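Local coordinates for putative hydrolase (Campylobacter jejuni, PDB 3D6L), which probably hydrolyses long-chain fatty acyl-CoA thioesters, acting as a hexameric thioesterase with the hotdog fold, at residues A[11-16]-A[26-31]; A[32-37]-A[49-54]; A[36-41]-A[110-115]. All blocks are in the same frame, centred on the assembly; numbering follows the deposited sequence.

Contact 1: residues A[11-16]-A[26-31]; sequences IVAMPS and GGWILS
W28 makes an apolar packing contact with I11 and A13, one that joins the first turns of the hotdog helix, 26-42, to the end of the outermost strand of the chain's own sheet, 9-12, and the loop that follows it. The backbones stay well apart: the closest CA atoms, those of A13 and W28, are 8.9 Å from each other, and no hydrogen bond crosses between 11-16 and 26-31. The indole therefore bridges the gap almost alone, and it supplies more than half of the 141 Å² buried here. Its CG stands anti to the backbone N (chi1 178°), which carries the ring out from the helix so that its six-membered part leads. The far carbon of that part, W28 CH2, lies 3.8 Å from I11 CD1, the methyl at the end of a side chain that approaches from the opposite direction. The same W28 CH2 is 4.0 Å from A13 CB. On the neighbouring carbon, W28 CZ2 comes to 3.9 Å from V12 O, a van der Waals approach. I11 CD1 and V12 O both approach the ring obliquely. I69 of strand 68-78 completes the apolar setting by touching I11, A13 and W28, while D17, in the loop, touches the W28 side chain and its carboxylate also takes the N-H of M14. Backbone bonds from I11 to I69 and from A13 to G66 and D67 tie 11-16 to strand 68-78 and the residues leading into it. On the helix side, W28 O accepts from Q32 NE2, and S31 packs on F25 of the second subunit. One step before the tryptophan, G27 O receives two donors: S31 N at 3.1 Å and S31 OG at 2.7 Å, the hydroxyl arriving at a C=O...donor angle of 145° and tilted 20° from the carbonyl plane.

Contact 2: residues A[32-37]-A[49-54]; sequences QIDLAG and VVTISM
The carboxylate of D34 is the flat group that carries the polar part of this contact, and T51 meets it at OD1. T51 OG1 gives its hydrogen to D34 OD1 over 2.8 Å, and D34 OD1 receives it with its syn lone pair, on the side where OD2 lies; the methyl T51 CG2 sits close to the same oxygen. A chi1 of -164° sets the carboxylate trans to the backbone N and swings it off the helix to meet a threonine coming from the opposite direction. M54 supplies the apolar half. Its chain bends at chi2 and ends with CE 4.0 Å from I33 CG2 and equally far from D34 CB, so one methyl fills the angle between two successive helix residues. The axes of 32-37 and 49-54 pass 9.8 Å apart at 127°, a spacing that side chains must fill. Between the two touching strand residues the chain makes a classic beta bulge, I52 and S53 both facing T111. V57 of the second subunit packs on M54, and S53 and M54 pair with a strand of that subunit in an antiparallel ladder. A long helix laid across an antiparallel sheet that runs on through a subunit interface is the hallmark of paired hotdog domains.

Contact 3: residues A[36-41]-A[110-115]; sequences AGAIAA and VTYVSV
With its CG anti to the carbonyl carbon and beside the backbone N (chi1 -57°), and its ring turned crosswise, Y112 lays its aromatic ring against the helix at G37, A38 and A41. One face receives A38 CA in a CH-pi contact: that carbon is 4.1 Å from the ring centroid, 24° off the normal, and displaced toward the rim. A38 CB adds an apolar approach of 3.9 Å to Y112 CE2. On the same side of the ring but over toward CD1, one turn later in the helix, A41 CB meets Y112 CD1 at 3.7 Å from an oblique direction. The phenol end slips in beside G37, where Y112 OH comes within 3.2 Å of G37 CA; a glycine has no side chain to stand in this place. Although Y112 OH also lies near A38 N, the angle is too poor for a hydrogen bond. The hydroxyl instead bonds to the backbone carbonyl O of D34, a turn earlier, which satisfies a buried polar group and probably helps to set how far the tyrosine extends along the helix. Small residues permit the close fit: the axes of 36-41 and 110-115 approach to 9.0 Å at 48°, and the CA atoms of G37 and V110 are 6.7 Å apart. Strand 100-115 lies between strands 82-94 and 48-58, with Y112 bonded through its backbone to I83 and V113 to V50. V85 touches both Y112 and A40, while I39 packs on I68 of the fourth subunit.

In the fold
From the N terminus, contact 1 closes first: strand 9-12 runs into a loop, and after nine residues helix 26-42 returns to it. Contact 2 opens further along that helix and closes, after the turn out of it, on strand 48-58. Contact 3 starts from the overlapping residues A36 and G37 but closes only at 110-115, so the closing strand of contact 2 falls within its span, which encloses three strands. Strands 9-12 and 48-58 are the two outermost in the chain's sheet, and one helix thus ties both edges to inner strand 100-115. Centres of contacts 2 and 3 lie 5 Å apart, those of contacts 1 and 3 20 Å.

Contact 1: residues A[11-16]-A[26-31]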
loop_
_atom_site.group_PDB
_atom_site.type_symbol
_atom_site.label_atom_id
_atom_site.label_comp_id
_atom_site.label_asym_id
_atom_site.label_seq_id
_atom_site.Cartn_x
_atom_site.Cartn_y
_atom_site.Cartn_z
ATOM N N ILE A 11 9.296 14.056 0.662
ATOM C CA ILE A 11 8.938 12.759 0.096
ATOM C C ILE A 11 8.932 12.896 -1.398
ATOM O O ILE A 11 8.716 13.990 -1.914
ATOM C CB ILE A 11 7.481 12.328 0.444
ATOM C CG1 ILE A 11 6.824 13.259 1.455
ATOM C CG2 ILE A 11 7.415 10.889 0.892
ATOM C CD1 ILE A 11 6.064 14.374 0.809
ATOM N N VAL A 12 9.138 11.786 -2.098
ATOM C CA VAL A 12 8.897 11.733 -3.543
ATOM C C VAL A 12 7.450 11.286 -3.790
ATOM O O VAL A 12 6.959 10.369 -3.133
ATOM C CB VAL A 12 9.857 10.756 -4.239
ATOM C CG1 VAL A 12 9.729 10.880 -5.744
ATOM C CG2 VAL A 12 11.300 11.010 -3.801
ATOM N N ALA A 13 6.765 11.937 -4.723
ATOM C CA ALA A 13 5.430 11.491 -5.127
ATOM C C ALA A 13 5.560 10.318 -6.100
ATOM O O ALA A 13 6.108 10.466 -7.191
ATOM C CB ALA A 13 4.640 12.629 -5.742
ATOM N N MET A 14 5.063 9.155 -5.695
ATOM C CA MET A 14 5.212 7.932 -6.482
ATOM C C MET A 14 3.983 7.632 -7.350
ATOM O O MET A 14 2.881 8.100 -7.052
ATOM C CB MET A 14 5.543 6.761 -5.556
ATOM C CG MET A 14 6.877 6.926 -4.814
ATOM S SD MET A 14 8.349 6.890 -5.878
ATOM C CE MET A 14 8.496 5.130 -6.224
ATOM N N PRO A 15 4.169 6.880 -8.455
ATOM C CA PRO A 15 3.046 6.542 -9.341
ATOM C C PRO A 15 1.840 5.878 -8.655
ATOM O O PRO A 15 0.721 5.962 -9.182
ATOM C CB PRO A 15 3.684 5.584 -10.359
ATOM C CG PRO A 15 5.119 6.015 -10.411
ATOM C CD PRO A 15 5.447 6.350 -8.977
ATOM N N SER A 16 2.062 5.246 -7.501
ATOM C CA SER A 16 0.992 4.589 -6.751
ATOM C C SER A 16 0.128 5.588 -5.972
ATOM O O SER A 16 -0.936 5.219 -5.465
ATOM C CB SER A 16 1.556 3.520 -5.809
ATOM O OG SER A 16 2.184 4.101 -4.685
ATOM N N GLY A 26 -5.034 14.128 -3.854
ATOM C CA GLY A 26 -5.104 15.157 -2.816
ATOM C C GLY A 26 -5.041 14.599 -1.406
ATOM O O GLY A 26 -4.427 15.203 -0.531
ATOM N N GLY A 27 -5.669 13.443 -1.190
ATOM C CA GLY A 27 -5.624 12.741 0.100
ATOM C C GLY A 27 -4.233 12.291 0.544
ATOM O O GLY A 27 -3.930 12.280 1.747
ATOM N N TRP A 28 -3.395 11.903 -0.419
ATOM C CA TRP A 28 -1.984 11.640 -0.154
ATOM C C TRP A 28 -1.288 12.921 0.313
ATOM O O TRP A 28 -0.502 12.881 1.256
ATOM C CB TRP A 28 -1.292 11.057 -1.391
ATOM C CG TRP A 28 0.188 10.789 -1.224
ATOM C CD1 TRP A 28 0.765 9.638 -0.762
ATOM C CD2 TRP A 28 1.274 11.687 -1.527
ATOM N NE1 TRP A 28 2.139 9.763 -0.753
ATOM C CE2 TRP A 28 2.478 11.008 -1.219
ATOM C CE3 TRP A 28 1.346 12.998 -2.021
ATOM C CZ2 TRP A 28 3.740 11.597 -1.390
ATOM C CZ3 TRP A 28 2.596 13.584 -2.191
ATOM C CH2 TRP A 28 3.779 12.881 -1.873
ATOM N N ILE A 29 -1.583 14.056 -0.329
ATOM C CA ILE A 29 -0.968 15.332 0.077
ATOM C C ILE A 29 -1.387 15.702 1.489
ATOM O O ILE A 29 -0.553 16.042 2.334
ATOM C CB ILE A 29 -1.312 16.519 -0.856
ATOM C CG1 ILE A 29 -1.064 16.164 -2.323
ATOM C CG2 ILE A 29 -0.464 17.721 -0.477
ATOM C CD1 ILE A 29 -1.597 17.206 -3.294
ATOM N N LEU A 30 -2.688 15.632 1.734
ATOM C CA LEU A 30 -3.257 15.906 3.047
ATOM C C LEU A 30 -2.666 15.041 4.161
ATOM O O LEU A 30 -2.604 15.474 5.310
ATOM C CB LEU A 30 -4.777 15.750 2.981
ATOM C CG LEU A 30 -5.624 17.027 2.961
ATOM C CD1 LEU A 30 -4.880 18.214 2.391
ATOM C CD2 LEU A 30 -6.889 16.794 2.175
ATOM N N SER A 31 -2.249 13.820 3.815
ATOM C CA SER A 31 -1.550 12.920 4.744
ATOM C C SER A 31 -0.199 13.509 5.120
ATOM O O SER A 31 0.158 13.562 6.308
ATOM C CB SER A 31 -1.341 11.535 4.123
ATOM O OG SER A 31 -2.568 10.965 3.704
#

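Contact 2: residues A[32-37]-A[49-54]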
loop_
_atom_site.group_PDB
_atom_site.type_symbol
_atom_site.label_atom_id
_atom_site.label_comp_id
_atom_site.label_asym_id
_atom_site.label_seq_id
_atom_site.Cartn_x
_atom_site.Cartn_y
_atom_site.Cartn_z
ATOM N N GLN A 32 0.545 13.950 4.101
ATOM C CA GLN A 32 1.817 14.636 4.301
ATOM C C GLN A 32 1.662 15.882 5.171
ATOM O O GLN A 32 2.498 16.152 6.043
ATOM C CB GLN A 32 2.451 15.017 2.960
ATOM C CG GLN A 32 2.470 13.909 1.900
ATOM C CD GLN A 32 2.809 12.506 2.442
ATOM O OE1 GLN A 32 3.790 12.315 3.176
ATOM N NE2 GLN A 32 1.990 11.518 2.061
ATOM N N ILE A 33 0.583 16.631 4.936
ATOM C CA ILE A 33 0.302 17.860 5.690
ATOM C C ILE A 33 0.038 17.537 7.155
ATOM O O ILE A 33 0.632 18.150 8.048
ATOM C CB ILE A 33 -0.868 18.652 5.066
ATOM C CG1 ILE A 33 -0.413 19.268 3.734
ATOM C CG2 ILE A 33 -1.388 19.721 6.023
ATOM C CD1 ILE A 33 -1.535 19.745 2.826
ATOM N N ASP A 34 -0.829 16.555 7.394
ATOM C CA ASP A 34 -1.171 16.150 8.744
ATOM C C ASP A 34 0.071 15.705 9.514
ATOM O O ASP A 34 0.283 16.118 10.656
ATOM C CB ASP A 34 -2.239 15.052 8.725
ATOM C CG ASP A 34 -2.911 14.868 10.082
ATOM O OD1 ASP A 34 -2.688 15.700 10.989
ATOM O OD2 ASP A 34 -3.671 13.894 10.255
ATOM N N LEU A 35 0.910 14.894 8.877
ATOM C CA LEU A 35 2.148 14.414 9.502
ATOM C C LEU A 35 3.207 15.504 9.733
ATOM O O LEU A 35 3.851 15.529 10.792
ATOM C CB LEU A 35 2.741 13.260 8.695
ATOM C CG LEU A 35 2.006 11.920 8.753
ATOM C CD1 LEU A 35 2.622 10.941 7.751
ATOM C CD2 LEU A 35 1.986 11.328 10.172
ATOM N N ALA A 36 3.393 16.383 8.744
ATOM C CA ALA A 36 4.366 17.484 8.833
ATOM C C ALA A 36 3.980 18.496 9.907
ATOM O O ALA A 36 4.841 18.979 10.642
ATOM C CB ALA A 36 4.515 18.174 7.499
ATOM N N GLY A 37 2.686 18.810 9.996
ATOM C CA GLY A 37 2.176 19.693 11.040
ATOM C C GLY A 37 2.434 19.110 12.416
ATOM O O GLY A 37 2.831 19.824 13.332
ATOM N N VAL A 49 0.759 14.267 19.886
ATOM C CA VAL A 49 -0.324 15.205 19.611
ATOM C C VAL A 49 -1.432 14.458 18.869
ATOM O O VAL A 49 -1.160 13.473 18.161
ATOM C CB VAL A 49 0.146 16.462 18.824
ATOM C CG1 VAL A 49 1.090 17.331 19.681
ATOM C CG2 VAL A 49 0.797 16.088 17.484
ATOM N N VAL A 50 -2.681 14.876 19.059
ATOM C CA VAL A 50 -3.735 14.355 18.200
ATOM C C VAL A 50 -4.305 15.499 17.372
ATOM O O VAL A 50 -4.456 16.613 17.872
ATOM C CB VAL A 50 -4.824 13.476 18.936
ATOM C CG1 VAL A 50 -4.257 12.800 20.179
ATOM C CG2 VAL A 50 -6.088 14.254 19.267
ATOM N N THR A 51 -4.584 15.221 16.102
ATOM C CA THR A 51 -5.103 16.228 15.189
ATOM C C THR A 51 -6.585 16.475 15.476
ATOM O O THR A 51 -7.385 15.546 15.433
ATOM C CB THR A 51 -4.923 15.793 13.716
ATOM O OG1 THR A 51 -3.649 15.159 13.549
ATOM C CG2 THR A 51 -5.014 16.989 12.788
ATOM N N ILE A 52 -6.947 17.721 15.775
ATOM C CA ILE A 52 -8.346 18.043 16.079
ATOM C C ILE A 52 -9.086 18.779 14.960
ATOM O O ILE A 52 -10.300 18.637 14.835
ATOM C CB ILE A 52 -8.523 18.794 17.428
ATOM C CG1 ILE A 52 -7.646 20.051 17.489
ATOM C CG2 ILE A 52 -8.244 17.864 18.604
ATOM C CD1 ILE A 52 -8.261 21.177 18.328
ATOM N N SER A 53 -8.374 19.565 14.155
ATOM C CA SER A 53 -9.018 20.267 13.044
ATOM C C SER A 53 -8.083 20.714 11.917
ATOM O O SER A 53 -6.859 20.732 12.066
ATOM C CB SER A 53 -9.856 21.451 13.554
ATOM O OG SER A 53 -9.046 22.459 14.117
ATOM N N MET A 54 -8.700 21.060 10.787
ATOM C CA MET A 54 -8.028 21.598 9.616
ATOM C C MET A 54 -8.864 22.706 9.006
ATOM O O MET A 54 -10.045 22.518 8.724
ATOM C CB MET A 54 -7.839 20.525 8.551
ATOM C CG MET A 54 -6.649 19.651 8.731
ATOM S SD MET A 54 -5.999 19.146 7.125
ATOM C CE MET A 54 -4.667 18.072 7.680
#

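Contact 3: residues A[36-41]-A[110-115]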
loop_
_atom_site.group_PDB
_atom_site.type_symbol
_atom_site.label_atom_id
_atom_site.label_comp_id
_atom_site.label_asym_id
_atom_site.label_seq_id
_atom_site.Cartn_x
_atom_site.Cartn_y
_atom_site.Cartn_z
ATOM N N ALA A 36 3.393 16.383 8.744
ATOM C CA ALA A 36 4.366 17.484 8.833
ATOM C C ALA A 36 3.980 18.496 9.907
ATOM O O ALA A 36 4.841 18.979 10.642
ATOM C CB ALA A 36 4.515 18.174 7.499
ATOM N N GLY A 37 2.686 18.810 9.996
ATOM C CA GLY A 37 2.176 19.693 11.040
ATOM C C GLY A 37 2.434 19.110 12.416
ATOM O O GLY A 37 2.831 19.824 13.332
ATOM N N ALA A 38 2.221 17.801 12.550
ATOM C CA ALA A 38 2.374 17.105 13.826
ATOM C C ALA A 38 3.806 17.187 14.364
ATOM O O ALA A 38 4.015 17.435 15.566
ATOM C CB ALA A 38 1.931 15.664 13.694
ATOM N N ILE A 39 4.786 16.991 13.478
ATOM C CA ILE A 39 6.201 17.134 13.834
ATOM C C ILE A 39 6.479 18.523 14.405
ATOM O O ILE A 39 7.239 18.662 15.371
ATOM C CB ILE A 39 7.133 16.881 12.618
ATOM C CG1 ILE A 39 7.122 15.399 12.240
ATOM C CG2 ILE A 39 8.579 17.338 12.919
ATOM C CD1 ILE A 39 7.658 15.134 10.867
ATOM N N ALA A 40 5.859 19.540 13.804
ATOM C CA ALA A 40 6.021 20.923 14.244
ATOM C C ALA A 40 5.351 21.151 15.588
ATOM O O ALA A 40 5.927 21.797 16.464
ATOM C CB ALA A 40 5.479 21.892 13.207
ATOM N N ALA A 41 4.140 20.618 15.743
ATOM C CA ALA A 41 3.375 20.741 16.985
ATOM C C ALA A 41 4.034 20.012 18.160
ATOM O O ALA A 41 3.976 20.488 19.293
ATOM C CB ALA A 41 1.948 20.256 16.780
ATOM N N VAL A 110 -3.575 23.569 10.362
ATOM C CA VAL A 110 -3.955 22.372 11.116
ATOM C C VAL A 110 -3.858 22.651 12.611
ATOM O O VAL A 110 -2.938 23.344 13.052
ATOM C CB VAL A 110 -3.036 21.145 10.765
ATOM C CG1 VAL A 110 -3.712 19.844 11.149
ATOM C CG2 VAL A 110 -2.669 21.120 9.276
ATOM N N THR A 111 -4.787 22.103 13.391
ATOM C CA THR A 111 -4.738 22.257 14.844
ATOM C C THR A 111 -4.617 20.907 15.556
ATOM O O THR A 111 -5.294 19.936 15.208
ATOM C CB THR A 111 -5.940 23.081 15.395
ATOM O OG1 THR A 111 -6.101 24.275 14.616
ATOM C CG2 THR A 111 -5.714 23.480 16.856
ATOM N N TYR A 112 -3.738 20.874 16.550
ATOM C CA TYR A 112 -3.433 19.676 17.313
ATOM C C TYR A 112 -3.689 19.948 18.785
ATOM O O TYR A 112 -3.656 21.100 19.222
ATOM C CB TYR A 112 -1.960 19.272 17.101
ATOM C CG TYR A 112 -1.607 19.059 15.646
ATOM C CD1 TYR A 112 -1.162 20.116 14.850
ATOM C CD2 TYR A 112 -1.743 17.802 15.059
ATOM C CE1 TYR A 112 -0.852 19.923 13.499
ATOM C CE2 TYR A 112 -1.440 17.594 13.716
ATOM C CZ TYR A 112 -0.996 18.652 12.938
ATOM O OH TYR A 112 -0.710 18.435 11.607
ATOM N N VAL A 113 -3.962 18.894 19.544
ATOM C CA VAL A 113 -4.025 19.008 20.990
ATOM C C VAL A 113 -2.823 18.263 21.566
ATOM O O VAL A 113 -2.463 17.188 21.090
ATOM C CB VAL A 113 -5.374 18.492 21.567
ATOM C CG1 VAL A 113 -5.554 16.997 21.313
ATOM C CG2 VAL A 113 -5.479 18.786 23.055
ATOM N N SER A 114 -2.184 18.854 22.569
ATOM C CA SER A 114 -1.053 18.211 23.219
ATOM C C SER A 114 -1.585 17.215 24.252
ATOM O O SER A 114 -2.366 17.580 25.129
ATOM C CB SER A 114 -0.151 19.259 23.857
ATOM O OG SER A 114 -0.087 19.115 25.257
ATOM N N VAL A 115 -1.193 15.953 24.119
ATOM C CA VAL A 115 -1.724 14.895 24.974
ATOM C C VAL A 115 -0.630 14.001 25.529
ATOM O O VAL A 115 0.485 13.954 24.997
ATOM C CB VAL A 115 -2.766 13.993 24.239
ATOM C CG1 VAL A 115 -4.049 14.751 23.969
ATOM C CG2 VAL A 115 -2.192 13.414 22.958
#